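Local coordinates for protein (hdlp (histone deacetylase-like protein)) (Aquifex aeolicus, PDB 1C3P) that probably removes acetyl groups in a zinc-dependent reaction, as a bacterial homologue of the histone deacetylases, at residues A[10-15]-A[26-31]; A[67-72]-A[141-146]; A[178-183]-A[215-220]. All coordinates share one frame; numbering follows the deposited sequence.

Interaction 1: residues A[10-15]-A[26-31]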
loop_
_atom_site.group_PDB
_atom_site.type_symbol
_atom_site.label_atom_id
_atom_site.label_comp_id
_atom_site.label_asym_id
_atom_site.label_seq_id
_atom_site.Cartn_x
_atom_site.Cartn_y
_atom_site.Cartn_z
ATOM N N LEU A 10 -11.265 7.413 -12.647
ATOM C CA LEU A 10 -10.717 8.764 -12.544
ATOM C C LEU A 10 -11.404 9.557 -11.434
ATOM O O LEU A 10 -10.933 10.632 -11.051
ATOM C CB LEU A 10 -10.849 9.521 -13.876
ATOM C CG LEU A 10 -9.953 9.104 -15.044
ATOM C CD1 LEU A 10 -8.498 9.204 -14.617
ATOM C CD2 LEU A 10 -10.265 7.694 -15.477
ATOM N N ASP A 11 -12.501 9.012 -10.908
ATOM C CA ASP A 11 -13.259 9.669 -9.845
ATOM C C ASP A 11 -12.470 9.917 -8.565
ATOM O O ASP A 11 -12.808 10.827 -7.797
ATOM C CB ASP A 11 -14.527 8.872 -9.521
ATOM C CG ASP A 11 -15.458 8.759 -10.713
ATOM O OD1 ASP A 11 -15.652 9.783 -11.398
ATOM O OD2 ASP A 11 -16.001 7.660 -10.959
ATOM N N TYR A 12 -11.433 9.114 -8.314
ATOM C CA TYR A 12 -10.631 9.325 -7.116
ATOM C C TYR A 12 -10.105 10.765 -7.121
ATOM O O TYR A 12 -9.871 11.358 -6.060
ATOM C CB TYR A 12 -9.450 8.343 -7.059
ATOM C CG TYR A 12 -9.840 6.906 -6.772
ATOM C CD1 TYR A 12 -9.618 5.897 -7.714
ATOM C CD2 TYR A 12 -10.403 6.552 -5.546
ATOM C CE1 TYR A 12 -9.943 4.567 -7.440
ATOM C CE2 TYR A 12 -10.730 5.227 -5.256
ATOM C CZ TYR A 12 -10.496 4.241 -6.203
ATOM O OH TYR A 12 -10.787 2.923 -5.901
ATOM N N GLY A 13 -9.941 11.324 -8.318
ATOM C CA GLY A 13 -9.440 12.685 -8.461
ATOM C C GLY A 13 -10.278 13.750 -7.778
ATOM O O GLY A 13 -9.773 14.832 -7.492
ATOM N N LYS A 14 -11.549 13.446 -7.513
ATOM C CA LYS A 14 -12.453 14.386 -6.852
ATOM C C LYS A 14 -12.554 14.205 -5.339
ATOM O O LYS A 14 -13.303 14.929 -4.678
ATOM C CB LYS A 14 -13.861 14.296 -7.456
ATOM C CG LYS A 14 -14.035 15.019 -8.794
ATOM C CD LYS A 14 -13.887 16.555 -8.680
ATOM C CE LYS A 14 -15.013 17.229 -7.885
ATOM N NZ LYS A 14 -15.067 16.845 -6.443
ATOM N N TYR A 15 -11.816 13.241 -4.794
ATOM C CA TYR A 15 -11.827 12.967 -3.349
ATOM C C TYR A 15 -10.396 13.048 -2.833
ATOM O O TYR A 15 -9.884 12.098 -2.243
ATOM C CB TYR A 15 -12.393 11.564 -3.079
ATOM C CG TYR A 15 -13.692 11.323 -3.797
ATOM C CD1 TYR A 15 -13.916 10.135 -4.491
ATOM C CD2 TYR A 15 -14.672 12.316 -3.855
ATOM C CE1 TYR A 15 -15.081 9.943 -5.238
ATOM C CE2 TYR A 15 -15.835 12.134 -4.596
ATOM C CZ TYR A 15 -16.030 10.949 -5.287
ATOM O OH TYR A 15 -17.167 10.774 -6.053
ATOM N N PRO A 26 -2.921 13.868 -6.856
ATOM C CA PRO A 26 -3.708 12.856 -7.568
ATOM C C PRO A 26 -2.844 11.599 -7.474
ATOM O O PRO A 26 -1.621 11.721 -7.430
ATOM C CB PRO A 26 -3.751 13.408 -8.994
ATOM C CG PRO A 26 -3.547 14.908 -8.791
ATOM C CD PRO A 26 -2.408 14.858 -7.816
ATOM N N ARG A 27 -3.447 10.407 -7.448
ATOM C CA ARG A 27 -2.646 9.181 -7.331
ATOM C C ARG A 27 -3.123 8.053 -8.229
ATOM O O ARG A 27 -2.455 7.724 -9.203
ATOM C CB ARG A 27 -2.598 8.732 -5.873
ATOM C CG ARG A 27 -1.974 9.807 -4.984
ATOM C CD ARG A 27 -1.984 9.448 -3.499
ATOM N NE ARG A 27 -1.044 8.385 -3.165
ATOM C CZ ARG A 27 -1.368 7.115 -2.936
ATOM N NH1 ARG A 27 -2.632 6.719 -2.999
ATOM N NH2 ARG A 27 -0.416 6.242 -2.636
ATOM N N VAL A 28 -4.254 7.439 -7.916
ATOM C CA VAL A 28 -4.729 6.390 -8.814
ATOM C C VAL A 28 -5.231 7.030 -10.112
ATOM O O VAL A 28 -5.049 6.474 -11.212
ATOM C CB VAL A 28 -5.847 5.563 -8.166
ATOM C CG1 VAL A 28 -6.409 4.555 -9.171
ATOM C CG2 VAL A 28 -5.285 4.833 -6.948
ATOM N N SER A 29 -5.849 8.207 -10.007
ATOM C CA SER A 29 -6.343 8.869 -11.219
ATOM C C SER A 29 -5.124 9.265 -12.040
ATOM O O SER A 29 -5.142 9.226 -13.269
ATOM C CB SER A 29 -7.185 10.118 -10.889
ATOM O OG SER A 29 -6.399 11.158 -10.316
ATOM N N LEU A 30 -4.044 9.623 -11.360
ATOM C CA LEU A 30 -2.854 10.011 -12.090
ATOM C C LEU A 30 -2.265 8.781 -12.768
ATOM O O LEU A 30 -1.789 8.881 -13.887
ATOM C CB LEU A 30 -1.821 10.652 -11.157
ATOM C CG LEU A 30 -0.505 11.167 -11.774
ATOM C CD1 LEU A 30 0.322 10.013 -12.274
ATOM C CD2 LEU A 30 -0.804 12.140 -12.915
ATOM N N LEU A 31 -2.298 7.630 -12.090
ATOM C CA LEU A 31 -1.753 6.397 -12.666
ATOM C C LEU A 31 -2.528 6.069 -13.942
ATOM O O LEU A 31 -1.941 5.751 -14.971
ATOM C CB LEU A 31 -1.898 5.213 -11.701
ATOM C CG LEU A 31 -0.869 4.060 -11.664
ATOM C CD1 LEU A 31 -1.580 2.739 -11.270
ATOM C CD2 LEU A 31 -0.198 3.878 -12.990
#
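Ser29 points into the 3-10 segment that holds Tyr12 and Gly13, and forms the tight part of this contact. Its CB lies 3.8 Å from Leu10 O. Its OG is held between its own backbone N and carbonyl carbon (chi1 67°), which turns it to Gly13 CA, 3.9 Å from OG. Ser29 OG thus meets the main chain of the glycine directly. Beside this point, Tyr12 meets Val28 obliquely through ring atoms CD1 and CE1. Tyr12 CD1 is 3.8 Å from Val28 CG1, and Tyr12 CE1 is also close to that methyl.

The 3-10 segment follows strand 4-8 of the parallel sheet in this alpha/beta fold, and Val28 and Ser29 open helix 28-37. The contact therefore sets the exit of a sheet strand against the start of the next helix. Farther along the ring, Tyr12 OH is hydrogen-bonded to Ser109 OG on helix 98-118 and to Ser49 OG.

The looser side belongs to Leu10, which is exposed. Only its CD1 branch reaches across, 3.6 Å from Ser29 O. The same side chain also lies on Leu32 and Arg33, further along helix 28-37. Asp11 faces away and makes a salt bridge to Lys48.

Interaction 2: residues A[67-72]-A[141-146]. Unlike the reference sequence in segment 141-146: Asn146 (reference Asp).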
loop_
_atom_site.group_PDB
_atom_site.type_symbol
_atom_site.label_atom_id
_atom_site.label_comp_id
_atom_site.label_asym_id
_atom_site.label_seq_id
_atom_site.Cartn_x
_atom_site.Cartn_y
_atom_site.Cartn_z
ATOM N N ASN A 67 -20.742 4.656 10.694
ATOM C CA ASN A 67 -21.803 5.665 10.651
ATOM C C ASN A 67 -21.260 7.058 10.916
ATOM O O ASN A 67 -21.751 8.040 10.343
ATOM C CB ASN A 67 -22.940 5.367 11.639
ATOM C CG ASN A 67 -23.789 4.173 11.220
ATOM O OD1 ASN A 67 -23.800 3.777 10.061
ATOM N ND2 ASN A 67 -24.518 3.610 12.168
ATOM N N THR A 68 -20.236 7.145 11.758
ATOM C CA THR A 68 -19.639 8.432 12.067
ATOM C C THR A 68 -18.915 8.995 10.844
ATOM O O THR A 68 -18.985 10.190 10.573
ATOM C CB THR A 68 -18.658 8.332 13.248
ATOM O OG1 THR A 68 -19.379 7.928 14.425
ATOM C CG2 THR A 68 -18.016 9.678 13.513
ATOM N N LEU A 69 -18.234 8.135 10.096
ATOM C CA LEU A 69 -17.546 8.607 8.899
ATOM C C LEU A 69 -18.564 9.145 7.890
ATOM O O LEU A 69 -18.337 10.171 7.239
ATOM C CB LEU A 69 -16.744 7.475 8.243
ATOM C CG LEU A 69 -15.551 6.889 9.003
ATOM C CD1 LEU A 69 -14.989 5.687 8.253
ATOM C CD2 LEU A 69 -14.488 7.951 9.163
ATOM N N MET A 70 -19.684 8.450 7.749
ATOM C CA MET A 70 -20.710 8.893 6.805
ATOM C C MET A 70 -21.346 10.215 7.207
ATOM O O MET A 70 -21.614 11.056 6.358
ATOM C CB MET A 70 -21.801 7.846 6.668
ATOM C CG MET A 70 -21.271 6.491 6.207
ATOM S SD MET A 70 -22.598 5.250 6.043
ATOM C CE MET A 70 -23.346 5.799 4.531
ATOM N N GLU A 71 -21.618 10.379 8.496
ATOM C CA GLU A 71 -22.230 11.607 8.991
ATOM C C GLU A 71 -21.244 12.769 8.913
ATOM O O GLU A 71 -21.588 13.869 8.461
ATOM C CB GLU A 71 -22.685 11.421 10.439
ATOM C CG GLU A 71 -23.332 12.647 11.024
ATOM C CD GLU A 71 -24.775 12.833 10.578
ATOM O OE1 GLU A 71 -25.465 13.702 11.160
ATOM O OE2 GLU A 71 -25.223 12.113 9.662
ATOM N N ALA A 72 -20.008 12.535 9.343
ATOM C CA ALA A 72 -18.999 13.587 9.298
ATOM C C ALA A 72 -18.791 14.093 7.875
ATOM O O ALA A 72 -18.717 15.302 7.634
ATOM C CB ALA A 72 -17.674 13.072 9.842
ATOM N N PHE A 141 -3.738 8.742 8.125
ATOM C CA PHE A 141 -4.384 9.171 6.882
ATOM C C PHE A 141 -5.403 8.149 6.416
ATOM O O PHE A 141 -6.048 8.358 5.402
ATOM C CB PHE A 141 -3.395 9.312 5.716
ATOM C CG PHE A 141 -2.187 10.160 5.996
ATOM C CD1 PHE A 141 -1.096 10.114 5.113
ATOM C CD2 PHE A 141 -2.127 11.015 7.090
ATOM C CE1 PHE A 141 0.019 10.900 5.318
ATOM C CE2 PHE A 141 -0.999 11.812 7.300
ATOM C CZ PHE A 141 0.072 11.752 6.409
ATOM N N CYS A 142 -5.531 7.032 7.126
ATOM C CA CYS A 142 -6.483 6.005 6.718
ATOM C C CYS A 142 -7.755 5.985 7.569
ATOM O O CYS A 142 -7.685 6.087 8.804
ATOM C CB CYS A 142 -5.816 4.626 6.791
ATOM S SG CYS A 142 -4.335 4.467 5.771
ATOM N N TYR A 143 -8.905 5.846 6.902
ATOM C CA TYR A 143 -10.196 5.789 7.581
ATOM C C TYR A 143 -10.810 4.395 7.505
ATOM O O TYR A 143 -11.523 3.980 8.418
ATOM C CB TYR A 143 -11.201 6.781 6.991
ATOM C CG TYR A 143 -10.677 8.197 6.876
ATOM C CD1 TYR A 143 -9.917 8.589 5.776
ATOM C CD2 TYR A 143 -10.948 9.142 7.868
ATOM C CE1 TYR A 143 -9.438 9.907 5.657
ATOM C CE2 TYR A 143 -10.476 10.453 7.764
ATOM C CZ TYR A 143 -9.724 10.826 6.651
ATOM O OH TYR A 143 -9.292 12.128 6.511
ATOM N N ILE A 144 -10.542 3.676 6.416
ATOM C CA ILE A 144 -11.067 2.327 6.253
ATOM C C ILE A 144 -9.882 1.428 5.913
ATOM O O ILE A 144 -9.075 1.766 5.042
ATOM C CB ILE A 144 -12.096 2.284 5.123
ATOM C CG1 ILE A 144 -13.238 3.265 5.442
ATOM C CG2 ILE A 144 -12.572 0.853 4.889
ATOM C CD1 ILE A 144 -14.370 3.307 4.409
ATOM N N ASN A 145 -9.767 0.296 6.602
ATOM C CA ASN A 145 -8.647 -0.619 6.365
ATOM C C ASN A 145 -9.063 -1.657 5.303
ATOM O O ASN A 145 -9.611 -2.707 5.647
ATOM C CB ASN A 145 -8.287 -1.315 7.685
ATOM C CG ASN A 145 -6.931 -1.988 7.634
ATOM O OD1 ASN A 145 -6.656 -2.780 6.739
ATOM N ND2 ASN A 145 -6.071 -1.660 8.588
ATOM N N ASN A 146 -8.814 -1.392 4.019
ATOM C CA ASN A 146 -9.266 -2.354 3.004
ATOM C C ASN A 146 -8.522 -3.684 3.119
ATOM O O ASN A 146 -9.093 -4.738 2.856
ATOM C CB ASN A 146 -9.211 -1.739 1.597
ATOM C CG ASN A 146 -7.817 -1.394 1.161
ATOM O OD1 ASN A 146 -7.208 -2.138 0.405
ATOM N ND2 ASN A 146 -7.287 -0.269 1.657
#
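Helix 63-75 packs through Leu69 against Tyr143 and Ile144, in the loop that leads into helix 146-156 of the deacetylase alpha/beta fold. The two backbones stay well apart, with 8.0 Å between Leu69 CA and Tyr143 CA. Side chains bridge the gap, and all three touching residues are buried.

Leu69 does the reaching. Its CG is anti to its carbonyl carbon (chi1 -66°), and its two methyls fork over the loop. CD2 goes to the ring and meets Tyr143 CD2 at 4.0 Å, crossing obliquely. CD1 goes to the other branch of the contact and lies 4.1 Å from Ile144 CG1. Between these points, Tyr143 CB lies 4.1 Å from Leu69 CD2 and is as near to CD1, so the fork straddles it. Leu69 CD1 also comes to 3.9 Å from Tyr143 O.

That carbonyl oxygen accepts a hydrogen bond from Tyr65 OH, which belongs to the same helix one turn before Leu69. The far end of the tyrosine is held too, since Tyr143 OH is hydrogen-bonded to Pro94 O. Ile144 also touches Ser103 and Thr107 of helix 98-118, and Leu57, and the next residue, Asn145, caps helix 146-156.

The side chains meet through carbon alone, with one methyl also on a carbonyl oxygen. The contact is small and has no directional bonds of its own. Leu69 supplies hydrophobic contact, while bonds from Tyr65 and to Pro94 satisfy two buried polar atoms of Tyr143. These bonds probably fix the tyrosine's position more sharply than the methyl contacts do.

Interaction 3: residues A[178-183]-A[215-220]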
loop_
_atom_site.group_PDB
_atom_site.type_symbol
_atom_site.label_atom_id
_atom_site.label_comp_id
_atom_site.label_asym_id
_atom_site.label_seq_id
_atom_site.Cartn_x
_atom_site.Cartn_y
_atom_site.Cartn_z
ATOM N N ALA A 178 -5.505 -5.980 13.788
ATOM C CA ALA A 178 -6.645 -6.751 13.301
ATOM C C ALA A 178 -6.494 -8.276 13.363
ATOM O O ALA A 178 -7.467 -9.002 13.599
ATOM C CB ALA A 178 -6.974 -6.322 11.876
ATOM N N PHE A 179 -5.279 -8.766 13.162
ATOM C CA PHE A 179 -5.049 -10.204 13.149
ATOM C C PHE A 179 -4.001 -10.679 14.125
ATOM O O PHE A 179 -3.506 -11.807 14.017
ATOM C CB PHE A 179 -4.659 -10.606 11.734
ATOM C CG PHE A 179 -5.659 -10.167 10.727
ATOM C CD1 PHE A 179 -5.409 -9.073 9.896
ATOM C CD2 PHE A 179 -6.913 -10.771 10.690
ATOM C CE1 PHE A 179 -6.409 -8.579 9.041
ATOM C CE2 PHE A 179 -7.917 -10.283 9.841
ATOM C CZ PHE A 179 -7.659 -9.183 9.016
ATOM N N TYR A 180 -3.696 -9.825 15.090
ATOM C CA TYR A 180 -2.674 -10.106 16.079
ATOM C C TYR A 180 -2.965 -11.365 16.888
ATOM O O TYR A 180 -2.049 -12.102 17.274
ATOM C CB TYR A 180 -2.558 -8.922 17.034
ATOM C CG TYR A 180 -1.181 -8.778 17.599
ATOM C CD1 TYR A 180 -0.966 -8.754 18.973
ATOM C CD2 TYR A 180 -0.075 -8.624 16.743
ATOM C CE1 TYR A 180 0.302 -8.579 19.489
ATOM C CE2 TYR A 180 1.198 -8.449 17.246
ATOM C CZ TYR A 180 1.379 -8.426 18.626
ATOM O OH TYR A 180 2.629 -8.246 19.143
ATOM N N ASP A 181 -4.254 -11.585 17.119
ATOM C CA ASP A 181 -4.801 -12.692 17.900
ATOM C C ASP A 181 -5.061 -14.040 17.204
ATOM O O ASP A 181 -5.392 -15.033 17.863
ATOM C CB ASP A 181 -6.096 -12.171 18.556
ATOM C CG ASP A 181 -7.180 -13.213 18.649
ATOM O OD1 ASP A 181 -7.581 -13.753 17.595
ATOM O OD2 ASP A 181 -7.649 -13.481 19.774
ATOM N N THR A 182 -4.910 -14.103 15.889
ATOM C CA THR A 182 -5.197 -15.355 15.204
ATOM C C THR A 182 -4.054 -15.990 14.436
ATOM O O THR A 182 -3.152 -15.310 13.968
ATOM C CB THR A 182 -6.401 -15.188 14.229
ATOM O OG1 THR A 182 -6.644 -16.422 13.553
ATOM C CG2 THR A 182 -6.117 -14.113 13.182
ATOM N N ASP A 183 -4.115 -17.305 14.293
ATOM C CA ASP A 183 -3.099 -18.036 13.557
ATOM C C ASP A 183 -3.614 -18.336 12.152
ATOM O O ASP A 183 -2.969 -19.039 11.380
ATOM C CB ASP A 183 -2.745 -19.335 14.300
ATOM C CG ASP A 183 -3.907 -20.311 14.361
ATOM O OD1 ASP A 183 -5.045 -19.868 14.612
ATOM O OD2 ASP A 183 -3.679 -21.528 14.178
ATOM N N GLY A 215 3.488 -15.671 17.001
ATOM C CA GLY A 215 4.315 -16.331 16.005
ATOM C C GLY A 215 3.786 -16.112 14.588
ATOM O O GLY A 215 4.388 -16.551 13.605
ATOM N N TYR A 216 2.658 -15.420 14.474
ATOM C CA TYR A 216 2.070 -15.179 13.158
ATOM C C TYR A 216 2.043 -13.713 12.728
ATOM O O TYR A 216 1.216 -13.306 11.916
ATOM C CB TYR A 216 0.659 -15.786 13.086
ATOM C CG TYR A 216 0.655 -17.297 13.182
ATOM C CD1 TYR A 216 0.963 -17.943 14.381
ATOM C CD2 TYR A 216 0.399 -18.085 12.055
ATOM C CE1 TYR A 216 1.024 -19.334 14.457
ATOM C CE2 TYR A 216 0.459 -19.481 12.119
ATOM C CZ TYR A 216 0.776 -20.094 13.323
ATOM O OH TYR A 216 0.876 -21.464 13.387
ATOM N N ASN A 217 2.941 -12.923 13.296
ATOM C CA ASN A 217 3.079 -11.524 12.930
ATOM C C ASN A 217 4.585 -11.329 12.895
ATOM O O ASN A 217 5.278 -11.734 13.815
ATOM C CB ASN A 217 2.448 -10.597 13.968
ATOM C CG ASN A 217 2.534 -9.133 13.560
ATOM O OD1 ASN A 217 3.419 -8.384 14.002
ATOM N ND2 ASN A 217 1.625 -8.721 12.694
ATOM N N LEU A 218 5.098 -10.722 11.833
ATOM C CA LEU A 218 6.539 -10.542 11.738
ATOM C C LEU A 218 6.831 -9.162 11.201
ATOM O O LEU A 218 6.483 -8.859 10.055
ATOM C CB LEU A 218 7.149 -11.586 10.788
ATOM C CG LEU A 218 8.651 -11.879 10.935
ATOM C CD1 LEU A 218 9.157 -12.599 9.696
ATOM C CD2 LEU A 218 9.430 -10.622 11.127
ATOM N N ASN A 219 7.448 -8.328 12.031
ATOM C CA ASN A 219 7.832 -6.980 11.625
ATOM C C ASN A 219 9.328 -6.961 11.362
ATOM O O ASN A 219 10.104 -7.480 12.158
ATOM C CB ASN A 219 7.537 -5.937 12.724
ATOM C CG ASN A 219 6.058 -5.727 12.959
ATOM O OD1 ASN A 219 5.262 -5.759 12.016
ATOM N ND2 ASN A 219 5.680 -5.460 14.214
ATOM N N ILE A 220 9.737 -6.349 10.253
ATOM C CA ILE A 220 11.160 -6.260 9.921
ATOM C C ILE A 220 11.462 -4.746 9.880
ATOM O O ILE A 220 11.341 -4.102 8.835
ATOM C CB ILE A 220 11.430 -6.895 8.537
ATOM C CG1 ILE A 220 10.990 -8.372 8.520
ATOM C CG2 ILE A 220 12.893 -6.729 8.174
ATOM C CD1 ILE A 220 11.840 -9.327 9.354
HETATM O O HOH W 1 -1.153 -11.725 11.876
#
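Tyr216 O accepts a hydrogen bond from a water, at 2.8 Å from the water oxygen. The same water lies 3.2 Å from Phe179 O and so sits between the two segments. More acceptors surround it than it has protons, so both bonds need not be made at once. Phe179 O is also the acceptor in the type I turn from Phe179 to Thr182, where Thr182 N lies 3.3 Å from it. This turn carries the chain out of the helix that begins at 173 and toward strand 185-192.

Past the turn, Asp183 covers one face of the Tyr216 ring. Its CB stands 3.7 Å from the ring centroid and only 9° off the normal, a CH-pi contact over the middle of the ring. The Asp183 CG lies between its backbone N and carbonyl carbon (chi1 65°), which leaves the carboxylate on the side of CB remote from the ring. The backbone takes part as well, with Asp183 O 3.5 Å from Tyr216 CE2.

The amide of Asn217 comes to the edge of the Tyr180 ring, and Tyr180 CE2 is 4.0 Å from Asn217 CG. The two planes are 70° apart. Asn217 begins strand 217-222, an outermost strand of the parallel sheet. It also packs on Val187 of the neighbouring strand, to which the backbones of Tyr216 and Leu218 are hydrogen-bonded.

The turn is joined to the edge strand by weak, mixed contacts: a methylene over a ring, backbone carbonyl oxygens beside the same tyrosine, and an amide at a ring edge. The polar link depends on a water. If ionised, the carboxylate probably makes the methylene a weaker C-H donor than a neutral acid would.

In the fold
The three contacts follow one another along the chain and do not touch. Interactions 1 and 2 have centres about 18 Å apart. Helix 98-118 touches both: Ser109 bonds to Tyr12 of interaction 1, and Ser103 and Thr107 touch Ile144 of interaction 2. Interactions 2 and 3 come within about 6 Å at their nearest atoms. Helix 146-156 starts at interaction 2 and packs on Phe179 and Thr182 of interaction 3. Interactions 1 and 3 lie on opposite sides of the chain's centre, with centres about 33 Å apart. All three lie away from Asp168, His170 and Asp258, which bind zinc in another structure of this protein; the metal is absent here.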